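Local coordinates for epsin-2 (Saccharomyces cerevisiae, PDB 6ENR), which binds membranes rich in phosphatidylinositol 3,5- and 4,5-bisphosphate, probably through the ENTH domain modelled here, and is required for endocytosis and actin localization, at residues 38-41 against 42-45; 52-55 against 56-59; 128-131 against 132-136; 139-142 against 143-147. All coordinates share one frame; numbering follows the deposited sequence.

Interaction 1. Residues 38-41 against 42-45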
loop_
_atom_site.group_PDB
_atom_site.type_symbol
_atom_site.label_atom_id
_atom_site.label_comp_id
_atom_site.label_asym_id
_atom_site.label_seq_id
_atom_site.Cartn_x
_atom_site.Cartn_y
_atom_site.Cartn_z
ATOM N N THR A 38 -9.345 -2.083 -9.536
ATOM C CA THR A 38 -8.007 -1.469 -9.635
ATOM C C THR A 38 -6.971 -2.271 -8.852
ATOM O O THR A 38 -5.872 -2.469 -9.350
ATOM C CB THR A 38 -8.079 -0.022 -9.066
ATOM O OG1 THR A 38 -8.882 0.763 -9.957
ATOM C CG2 THR A 38 -6.712 0.609 -8.900
ATOM N N LEU A 39 -7.319 -2.659 -7.626
ATOM C CA LEU A 39 -6.399 -3.468 -6.754
ATOM C C LEU A 39 -6.095 -4.798 -7.422
ATOM O O LEU A 39 -4.921 -5.186 -7.574
ATOM C CB LEU A 39 -7.018 -3.704 -5.406
ATOM C CG LEU A 39 -7.170 -2.401 -4.550
ATOM C CD1 LEU A 39 -7.998 -2.709 -3.355
ATOM C CD2 LEU A 39 -5.855 -1.855 -4.018
ATOM N N ASP A 40 -7.126 -5.464 -7.933
ATOM C CA ASP A 40 -6.852 -6.734 -8.612
ATOM C C ASP A 40 -6.047 -6.615 -9.925
ATOM O O ASP A 40 -5.190 -7.454 -10.169
ATOM C CB ASP A 40 -8.098 -7.579 -8.790
ATOM C CG ASP A 40 -7.718 -9.067 -8.775
ATOM O OD1 ASP A 40 -7.251 -9.632 -7.681
ATOM O OD2 ASP A 40 -7.739 -9.603 -9.851
ATOM N N ASP A 41 -6.168 -5.499 -10.658
ATOM C CA ASP A 41 -5.369 -5.324 -11.849
ATOM C C ASP A 41 -3.895 -5.090 -11.432
ATOM O O ASP A 41 -2.981 -5.715 -11.942
ATOM C CB ASP A 41 -5.963 -4.142 -12.595
ATOM C CG ASP A 41 -5.497 -4.025 -14.030
ATOM O OD1 ASP A 41 -4.781 -4.890 -14.608
ATOM O OD2 ASP A 41 -5.907 -3.016 -14.608
ATOM N N LEU A 42 -3.673 -4.231 -10.455
ATOM C CA LEU A 42 -2.337 -4.067 -9.836
ATOM C C LEU A 42 -1.740 -5.359 -9.429
ATOM O O LEU A 42 -0.592 -5.663 -9.783
ATOM C CB LEU A 42 -2.321 -3.086 -8.694
ATOM C CG LEU A 42 -2.599 -1.641 -9.198
ATOM C CD1 LEU A 42 -3.047 -0.828 -8.022
ATOM C CD2 LEU A 42 -1.368 -0.954 -9.794
ATOM N N ALA A 43 -2.530 -6.160 -8.737
ATOM C CA ALA A 43 -2.040 -7.412 -8.284
ATOM C C ALA A 43 -1.636 -8.280 -9.406
ATOM O O ALA A 43 -0.509 -8.825 -9.390
ATOM C CB ALA A 43 -3.062 -8.117 -7.377
ATOM N N GLN A 44 -2.465 -8.354 -10.453
ATOM C CA GLN A 44 -2.068 -9.136 -11.605
ATOM C C GLN A 44 -0.789 -8.664 -12.296
ATOM O O GLN A 44 0.089 -9.452 -12.714
ATOM C CB GLN A 44 -3.159 -9.183 -12.619
ATOM C CG GLN A 44 -4.374 -9.999 -12.192
ATOM C CD GLN A 44 -4.145 -11.199 -11.254
ATOM O OE1 GLN A 44 -3.402 -12.184 -11.561
ATOM N NE2 GLN A 44 -4.845 -11.157 -10.103
ATOM N N ARG A 45 -0.691 -7.375 -12.403
ATOM C CA ARG A 45 0.467 -6.762 -13.058
ATOM C C ARG A 45 1.751 -6.904 -12.279
ATOM O O ARG A 45 2.870 -6.882 -12.856
ATOM C CB ARG A 45 0.163 -5.316 -13.342
ATOM C CG ARG A 45 -0.966 -5.132 -14.335
ATOM C CD ARG A 45 -1.069 -3.698 -14.718
ATOM N NE ARG A 45 -2.341 -3.285 -15.276
ATOM C CZ ARG A 45 -2.501 -2.266 -16.152
ATOM N NH1 ARG A 45 -1.476 -1.548 -16.594
ATOM N NH2 ARG A 45 -3.739 -1.959 -16.556
#
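Helix 36-45 of the all-helical ENTH domain carries an i to i+4 salt bridge, D41 to R45, over its last turn. R45 grips the carboxylate side-on with two nitrogens, one for each oxygen. NE reaches D41 OD1 at 3.0 Å in an almost straight bond, N-H...O 174°, and OD1 lies in the guanidinium plane, at its edge. Seen from the acid, though, NE sits well above the carboxylate plane, because the two flat groups are turned 63° apart. The second bond, R45 NH2 to D41 OD2 at 3.1 Å, arrives on the syn side. D41 brings its carboxylate there with CG anti to the backbone N, chi1 -165°, and the arginine chain runs extended from CG to NE to meet it. The other terminal nitrogen, R45 NH1, goes to T19 OG1 and S17 O, at the start of the modelled chain.

One residue back, D40 and Q44 make a looser pair. The amide nitrogen NE2 of Q44 approaches D40 OD2 from above the carboxylate plane at 3.3 Å, while D40 OD1 is taken by the Y82 hydroxyl of helix 70-86.

L39 and A43 lie against helix 70-86. On another flank T38, which touches L22 and A26 of helix 19-26, lines up beside L42, its methyl CG2 4.0 Å from L42 CD1.

Interaction 2. Residues 52-55 against 56-59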
loop_
_atom_site.group_PDB
_atom_site.type_symbol
_atom_site.label_atom_id
_atom_site.label_comp_id
_atom_site.label_asym_id
_atom_site.label_seq_id
_atom_site.Cartn_x
_atom_site.Cartn_y
_atom_site.Cartn_z
ATOM N N PHE A 52 5.936 -4.328 -11.979
ATOM C CA PHE A 52 6.331 -4.320 -10.537
ATOM C C PHE A 52 7.193 -3.124 -10.221
ATOM O O PHE A 52 6.968 -2.377 -9.244
ATOM C CB PHE A 52 7.029 -5.611 -10.175
ATOM C CG PHE A 52 7.533 -5.651 -8.735
ATOM C CD1 PHE A 52 6.728 -6.136 -7.698
ATOM C CD2 PHE A 52 8.830 -5.276 -8.397
ATOM C CE1 PHE A 52 7.160 -6.166 -6.370
ATOM C CE2 PHE A 52 9.266 -5.332 -7.055
ATOM C CZ PHE A 52 8.425 -5.759 -6.051
ATOM N N PHE A 53 8.218 -2.893 -11.033
ATOM C CA PHE A 53 9.073 -1.738 -10.830
ATOM C C PHE A 53 8.287 -0.434 -10.780
ATOM O O PHE A 53 8.519 0.483 -9.928
ATOM C CB PHE A 53 10.134 -1.630 -11.945
ATOM C CG PHE A 53 10.925 -0.334 -11.890
ATOM C CD1 PHE A 53 11.999 -0.212 -11.038
ATOM C CD2 PHE A 53 10.469 0.796 -12.572
ATOM C CE1 PHE A 53 12.741 0.977 -11.011
ATOM C CE2 PHE A 53 11.163 2.014 -12.499
ATOM C CZ PHE A 53 12.281 2.098 -11.702
ATOM N N GLU A 54 7.383 -0.294 -11.717
ATOM C CA GLU A 54 6.589 0.902 -11.782
ATOM C C GLU A 54 5.644 1.080 -10.600
ATOM O O GLU A 54 5.555 2.184 -10.005
ATOM C CB GLU A 54 5.802 1.053 -13.107
ATOM C CG GLU A 54 5.034 2.374 -13.079
ATOM C CD GLU A 54 5.954 3.576 -12.786
ATOM O OE1 GLU A 54 7.017 3.592 -13.474
ATOM O OE2 GLU A 54 5.657 4.438 -11.849
ATOM N N ILE A 55 4.996 -0.005 -10.236
ATOM C CA ILE A 55 4.036 0.041 -9.164
ATOM C C ILE A 55 4.731 0.434 -7.857
ATOM O O ILE A 55 4.280 1.371 -7.164
ATOM C CB ILE A 55 3.316 -1.314 -9.012
ATOM C CG1 ILE A 55 2.410 -1.540 -10.251
ATOM C CG2 ILE A 55 2.441 -1.298 -7.786
ATOM C CD1 ILE A 55 1.951 -2.945 -10.395
ATOM N N MET A 56 5.795 -0.284 -7.537
ATOM C CA MET A 56 6.539 -0.104 -6.262
ATOM C C MET A 56 7.254 1.216 -6.234
ATOM O O MET A 56 7.382 1.824 -5.178
ATOM C CB MET A 56 7.460 -1.302 -6.027
ATOM C CG MET A 56 6.837 -2.703 -5.958
ATOM S SD MET A 56 5.206 -2.850 -5.088
ATOM C CE MET A 56 5.741 -2.805 -3.400
ATOM N N ASP A 57 7.688 1.728 -7.402
ATOM C CA ASP A 57 8.296 3.063 -7.472
ATOM C C ASP A 57 7.317 4.129 -6.978
ATOM O O ASP A 57 7.683 5.035 -6.150
ATOM C CB ASP A 57 8.749 3.389 -8.870
ATOM C CG ASP A 57 9.691 4.593 -8.931
ATOM O OD1 ASP A 57 10.718 4.647 -8.217
ATOM O OD2 ASP A 57 9.413 5.435 -9.734
ATOM N N MET A 58 6.101 4.070 -7.499
ATOM C CA MET A 58 5.077 5.010 -7.112
ATOM C C MET A 58 4.627 4.828 -5.693
ATOM O O MET A 58 4.361 5.831 -4.963
ATOM C CB MET A 58 3.841 4.902 -8.020
ATOM C CG MET A 58 2.730 5.908 -7.685
ATOM S SD MET A 58 3.279 7.635 -7.587
ATOM C CE MET A 58 3.822 7.763 -9.298
ATOM N N LEU A 59 4.469 3.578 -5.283
ATOM C CA LEU A 59 4.102 3.334 -3.892
ATOM C C LEU A 59 5.172 3.802 -2.900
ATOM O O LEU A 59 4.865 4.374 -1.841
ATOM C CB LEU A 59 3.730 1.897 -3.667
ATOM C CG LEU A 59 2.539 1.325 -4.405
ATOM C CD1 LEU A 59 2.383 -0.165 -4.153
ATOM C CD2 LEU A 59 1.275 2.076 -3.971
#
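The aromatic contact between F52 and M56, one turn apart on helix 49-63 of the ENTH domain, dominates this stretch. It is a CH-pi contact first: M56 CG lies over one face of the F52 ring, 3.5 Å from the ring centroid and 16° off the normal, displaced toward the CZ-CE1 rim. The sulfur adds a Met-aromatic contact from a more oblique position, with M56 SD 4.6 Å from the same centroid. F52 turns its ring into place by holding CG anti to the backbone N, chi1 177°, while bends at chi2 and chi3 of the methionine keep the sulfur near F52 CE1.

Aliphatic packing follows on the adjacent side of the helix. I55 and L59 run alongside each other, pointing the same way, and meet through I55 CG2 and L59 CD1 at 3.8 Å. The CG2 branch of I55 also faces M56 SD at 4.2 Å, joining the two apolar pairs.

On the polar side, E54 OE2 and D57 OD2 stand 4.4 Å apart, like charges that probably disfavour each other slightly; K61 makes a long, weak ion pair with D57 OD2.

Beneath all this run the ordinary i to i+4 backbone bonds, such as M56 N to F52 O at 2.9 Å. Around the helix, F52 and M56 pack on W94 of helix 89-97, L59 beds into helix 70-86, and I55 and M58 touch V23 of helix 19-26.

Interaction 3. Residues 128-131 against 132-136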
loop_
_atom_site.group_PDB
_atom_site.type_symbol
_atom_site.label_atom_id
_atom_site.label_comp_id
_atom_site.label_asym_id
_atom_site.label_seq_id
_atom_site.Cartn_x
_atom_site.Cartn_y
_atom_site.Cartn_z
ATOM N N GLU A 128 -1.437 -3.151 11.443
ATOM C CA GLU A 128 -1.876 -4.430 10.956
ATOM C C GLU A 128 -0.961 -5.050 9.950
ATOM O O GLU A 128 -0.742 -6.250 10.038
ATOM C CB GLU A 128 -3.277 -4.355 10.338
ATOM C CG GLU A 128 -4.316 -4.178 11.453
ATOM C CD GLU A 128 -5.681 -3.861 10.918
ATOM O OE1 GLU A 128 -5.850 -3.895 9.679
ATOM O OE2 GLU A 128 -6.580 -3.542 11.733
ATOM N N LEU A 129 -0.427 -4.250 9.023
ATOM C CA LEU A 129 0.466 -4.789 8.000
ATOM C C LEU A 129 1.821 -5.181 8.566
ATOM O O LEU A 129 2.383 -6.194 8.167
ATOM C CB LEU A 129 0.570 -3.818 6.810
ATOM C CG LEU A 129 1.488 -4.177 5.644
ATOM C CD1 LEU A 129 1.011 -5.387 4.888
ATOM C CD2 LEU A 129 1.614 -2.975 4.736
ATOM N N VAL A 130 2.337 -4.388 9.501
ATOM C CA VAL A 130 3.582 -4.798 10.192
ATOM C C VAL A 130 3.348 -6.132 10.900
ATOM O O VAL A 130 4.153 -7.082 10.766
ATOM C CB VAL A 130 4.133 -3.731 11.155
ATOM C CG1 VAL A 130 5.435 -4.231 11.824
ATOM C CG2 VAL A 130 4.447 -2.482 10.397
ATOM N N SER A 131 2.218 -6.237 11.594
ATOM C CA SER A 131 1.883 -7.452 12.269
ATOM C C SER A 131 1.846 -8.697 11.358
ATOM O O SER A 131 2.392 -9.758 11.714
ATOM C CB SER A 131 0.584 -7.291 13.044
ATOM O OG SER A 131 0.032 -8.560 13.312
ATOM N N LEU A 132 1.165 -8.538 10.223
ATOM C CA LEU A 132 1.016 -9.525 9.174
ATOM C C LEU A 132 2.394 -9.921 8.641
ATOM O O LEU A 132 2.723 -11.108 8.521
ATOM C CB LEU A 132 0.118 -8.947 8.038
ATOM C CG LEU A 132 -0.051 -9.973 6.891
ATOM C CD1 LEU A 132 -0.719 -11.287 7.304
ATOM C CD2 LEU A 132 -0.872 -9.396 5.764
ATOM N N LEU A 133 3.207 -8.918 8.334
ATOM C CA LEU A 133 4.496 -9.190 7.747
ATOM C C LEU A 133 5.369 -10.025 8.679
ATOM O O LEU A 133 6.079 -10.940 8.218
ATOM C CB LEU A 133 5.183 -7.911 7.323
ATOM C CG LEU A 133 4.510 -7.331 6.059
ATOM C CD1 LEU A 133 4.931 -5.901 5.899
ATOM C CD2 LEU A 133 4.872 -8.109 4.813
ATOM N N ASN A 134 5.321 -9.693 9.973
ATOM C CA ASN A 134 6.078 -10.384 10.993
ATOM C C ASN A 134 5.556 -11.805 11.293
ATOM O O ASN A 134 6.304 -12.603 11.807
ATOM C CB ASN A 134 6.126 -9.565 12.301
ATOM C CG ASN A 134 7.131 -8.417 12.271
ATOM O OD1 ASN A 134 8.080 -8.444 11.551
ATOM N ND2 ASN A 134 6.918 -7.434 13.090
ATOM N N ASP A 135 4.283 -12.077 10.997
ATOM C CA ASP A 135 3.674 -13.408 11.194
ATOM C C ASP A 135 3.700 -14.120 9.856
ATOM O O ASP A 135 2.687 -14.267 9.114
ATOM C CB ASP A 135 2.250 -13.258 11.774
ATOM C CG ASP A 135 1.554 -14.596 12.044
ATOM O OD1 ASP A 135 2.047 -15.662 11.667
ATOM O OD2 ASP A 135 0.440 -14.573 12.595
ATOM N N GLU A 136 4.890 -14.544 9.516
ATOM C CA GLU A 136 5.091 -15.236 8.248
ATOM C C GLU A 136 4.142 -16.472 7.977
ATOM O O GLU A 136 3.744 -16.666 6.836
ATOM C CB GLU A 136 6.536 -15.643 8.095
ATOM C CG GLU A 136 7.494 -14.482 7.884
ATOM C CD GLU A 136 8.829 -14.876 7.241
ATOM O OE1 GLU A 136 8.950 -15.915 6.553
ATOM O OE2 GLU A 136 9.772 -14.123 7.407
#
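L132, L133 and N134 donate their backbone N-H groups to the carbonyls of E128, L129 and V130 in regular i to i+4 bonds of 2.9 to 3.0 Å, but the next one, D135 N to S131 O at 3.1 Å, is weak because the N-H points poorly at the oxygen (130°). At D135 the chain leaves helical geometry.

Among the side chains, L129 and L133 form the apolar contact. They cross at a slant, and L133 CD1 comes against the branch point of its partner, 3.9 Å from L129 CG. L133, with CG anti to its carbonyl carbon, swings CD1 back toward L129. On the neighbouring flank V130 and N134 run side by side, the methyl V130 CG1 resting 3.7 Å from the amide nitrogen N134 ND2.

This is the C-terminal end of helix 120-134, and D135 is both its first non-helical residue and the N-cap of helix 136-144. The D135 side chain caps a backbone N-H of the next helix through OD1, while OD2 makes a salt bridge to R138. R138 also gives a weak hydrogen bond to S131 OG, so one arginine spans the corner between the two helices of this ENTH domain.

L132 and L133 both pack on L139 of the following helix. L129 and L132 reach V84 of helix 70-86, V130 meets I102 of helix 99-105, and L133 O, near the C-terminal end of the helix, accepts a hydrogen bond from R96 NH2.

Interaction 4. Residues 139-142 against 143-147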
loop_
_atom_site.group_PDB
_atom_site.type_symbol
_atom_site.label_atom_id
_atom_site.label_comp_id
_atom_site.label_asym_id
_atom_site.label_seq_id
_atom_site.Cartn_x
_atom_site.Cartn_y
_atom_site.Cartn_z
ATOM N N LEU A 139 0.686 -15.053 6.992
ATOM C CA LEU A 139 0.806 -14.452 5.647
ATOM C C LEU A 139 0.810 -15.564 4.604
ATOM O O LEU A 139 0.232 -15.407 3.507
ATOM C CB LEU A 139 2.084 -13.632 5.523
ATOM C CG LEU A 139 2.268 -12.953 4.143
ATOM C CD1 LEU A 139 1.017 -12.303 3.612
ATOM C CD2 LEU A 139 3.378 -11.895 4.222
ATOM N N ARG A 140 1.526 -16.650 4.878
ATOM C CA ARG A 140 1.570 -17.783 3.948
ATOM C C ARG A 140 0.212 -18.446 3.726
ATOM O O ARG A 140 -0.134 -18.810 2.591
ATOM C CB ARG A 140 2.593 -18.748 4.459
ATOM C CG ARG A 140 2.954 -19.917 3.607
ATOM C CD ARG A 140 4.280 -20.343 4.186
ATOM N NE ARG A 140 4.627 -21.718 3.963
ATOM C CZ ARG A 140 5.724 -22.270 4.463
ATOM N NH1 ARG A 140 6.573 -21.545 5.197
ATOM N NH2 ARG A 140 5.963 -23.552 4.218
ATOM N N GLU A 141 -0.544 -18.605 4.815
ATOM C CA GLU A 141 -1.920 -19.094 4.717
ATOM C C GLU A 141 -2.775 -18.232 3.797
ATOM O O GLU A 141 -3.536 -18.790 2.940
ATOM C CB GLU A 141 -2.545 -19.260 6.119
ATOM C CG GLU A 141 -4.013 -19.660 6.135
ATOM C CD GLU A 141 -4.231 -21.159 6.264
ATOM O OE1 GLU A 141 -3.394 -21.905 5.678
ATOM O OE2 GLU A 141 -5.232 -21.558 6.953
ATOM N N GLU A 142 -2.721 -16.904 3.985
ATOM C CA GLU A 142 -3.496 -16.004 3.166
ATOM C C GLU A 142 -3.085 -16.055 1.721
ATOM O O GLU A 142 -3.944 -16.170 0.820
ATOM C CB GLU A 142 -3.489 -14.594 3.750
ATOM C CG GLU A 142 -4.288 -14.617 5.057
ATOM C CD GLU A 142 -4.644 -13.251 5.550
ATOM O OE1 GLU A 142 -5.055 -12.440 4.712
ATOM O OE2 GLU A 142 -4.500 -12.997 6.768
ATOM N N ARG A 143 -1.776 -16.005 1.493
ATOM C CA ARG A 143 -1.211 -16.068 0.153
ATOM C C ARG A 143 -1.527 -17.362 -0.501
ATOM O O ARG A 143 -1.686 -17.413 -1.751
ATOM C CB ARG A 143 0.314 -15.836 0.201
ATOM C CG ARG A 143 0.617 -14.393 0.422
ATOM C CD ARG A 143 2.116 -14.039 0.235
ATOM N NE ARG A 143 2.522 -14.324 -1.127
ATOM C CZ ARG A 143 2.260 -13.554 -2.208
ATOM N NH1 ARG A 143 1.590 -12.393 -2.125
ATOM N NH2 ARG A 143 2.631 -13.987 -3.360
ATOM N N SER A 144 -1.734 -18.424 0.286
ATOM C CA SER A 144 -2.094 -19.748 -0.315
ATOM C C SER A 144 -3.490 -19.777 -0.947
ATOM O O SER A 144 -3.762 -20.570 -1.847
ATOM C CB SER A 144 -1.990 -20.889 0.734
ATOM O OG SER A 144 -3.245 -21.007 1.460
ATOM N N MET A 145 -4.367 -18.895 -0.479
ATOM C CA MET A 145 -5.699 -18.738 -1.041
ATOM C C MET A 145 -5.805 -17.880 -2.291
ATOM O O MET A 145 -6.875 -17.847 -2.903
ATOM C CB MET A 145 -6.626 -18.129 0.013
ATOM C CG MET A 145 -6.755 -19.011 1.230
ATOM S SD MET A 145 -7.534 -18.105 2.586
ATOM C CE MET A 145 -6.863 -19.098 3.885
ATOM N N ASN A 146 -4.760 -17.186 -2.696
ATOM C CA ASN A 146 -4.860 -16.391 -3.929
ATOM C C ASN A 146 -4.905 -17.308 -5.145
ATOM O O ASN A 146 -4.491 -18.504 -5.095
ATOM C CB ASN A 146 -3.874 -15.251 -3.998
ATOM C CG ASN A 146 -2.502 -15.655 -4.422
ATOM O OD1 ASN A 146 -2.296 -16.717 -4.986
ATOM N ND2 ASN A 146 -1.513 -14.776 -4.135
ATOM N N THR A 147 -5.487 -16.767 -6.225
ATOM C CA THR A 147 -5.795 -17.566 -7.392
ATOM C C THR A 147 -4.525 -18.072 -8.036
ATOM O O THR A 147 -3.428 -17.487 -7.917
ATOM C CB THR A 147 -6.642 -16.748 -8.409
ATOM O OG1 THR A 147 -7.225 -17.630 -9.384
ATOM C CG2 THR A 147 -5.770 -15.658 -9.077
#
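L139 and R143 lie side by side and point the same way, the leucine methyl CD1 3.8 Å from R143 CG and 4.0 Å from R143 CD, so the contact uses the aliphatic part of the arginine. Close by, S144 OG donates to E141 O at 2.7 Å. Its chi1 of 87° puts the hydroxyl between its own backbone N and carbonyl carbon, from where it can turn back to the carbonyl three residues earlier. That same oxygen, E141 O, also takes a weak bond from S144 N. The thioether end of M145 covers this spot: its methyl CE sits 3.7 Å from E141 CG and 3.5 Å from E141 O, the two chains crossing at an angle.

These contacts lie in the C-terminal part of helix 136-144, the final helix of the ENTH domain in this model, and just beyond it. The backbone pattern changes here, from R143 N to L139 O at 2.9 Å, an i to i+4 bond, to M145 N to E142 O at 3.0 Å, an i to i+3 bond whose donor stands above the carbonyl plane.

Farther out, the R143 chain bends at chi3 (62°) and its NH1 hydrogen-bonds to the backbone oxygens of V84 and G87, at and just past the end of helix 70-86. N146 ND2 binds R85 O, and E142 OE1 makes a salt bridge to the side chain of R85.

All four contacts are local, each within one helix or at its end, so they follow in series along the chain with none nested or crossed, and none closes a long loop. Interaction 1, on helix 36-45, leads through a short connection to interaction 2 on helix 49-63; the two touch where I55 CD1 meets L42 O and R45 CB. The chain then passes through helices 70-86, 89-97 and 99-105 before interaction 3 at the end of helix 120-134. Interaction 4 follows at once on helix 136-144, packed against helix 120-134. Between the two pairs lies helix 70-86, which residues from all four interactions contact.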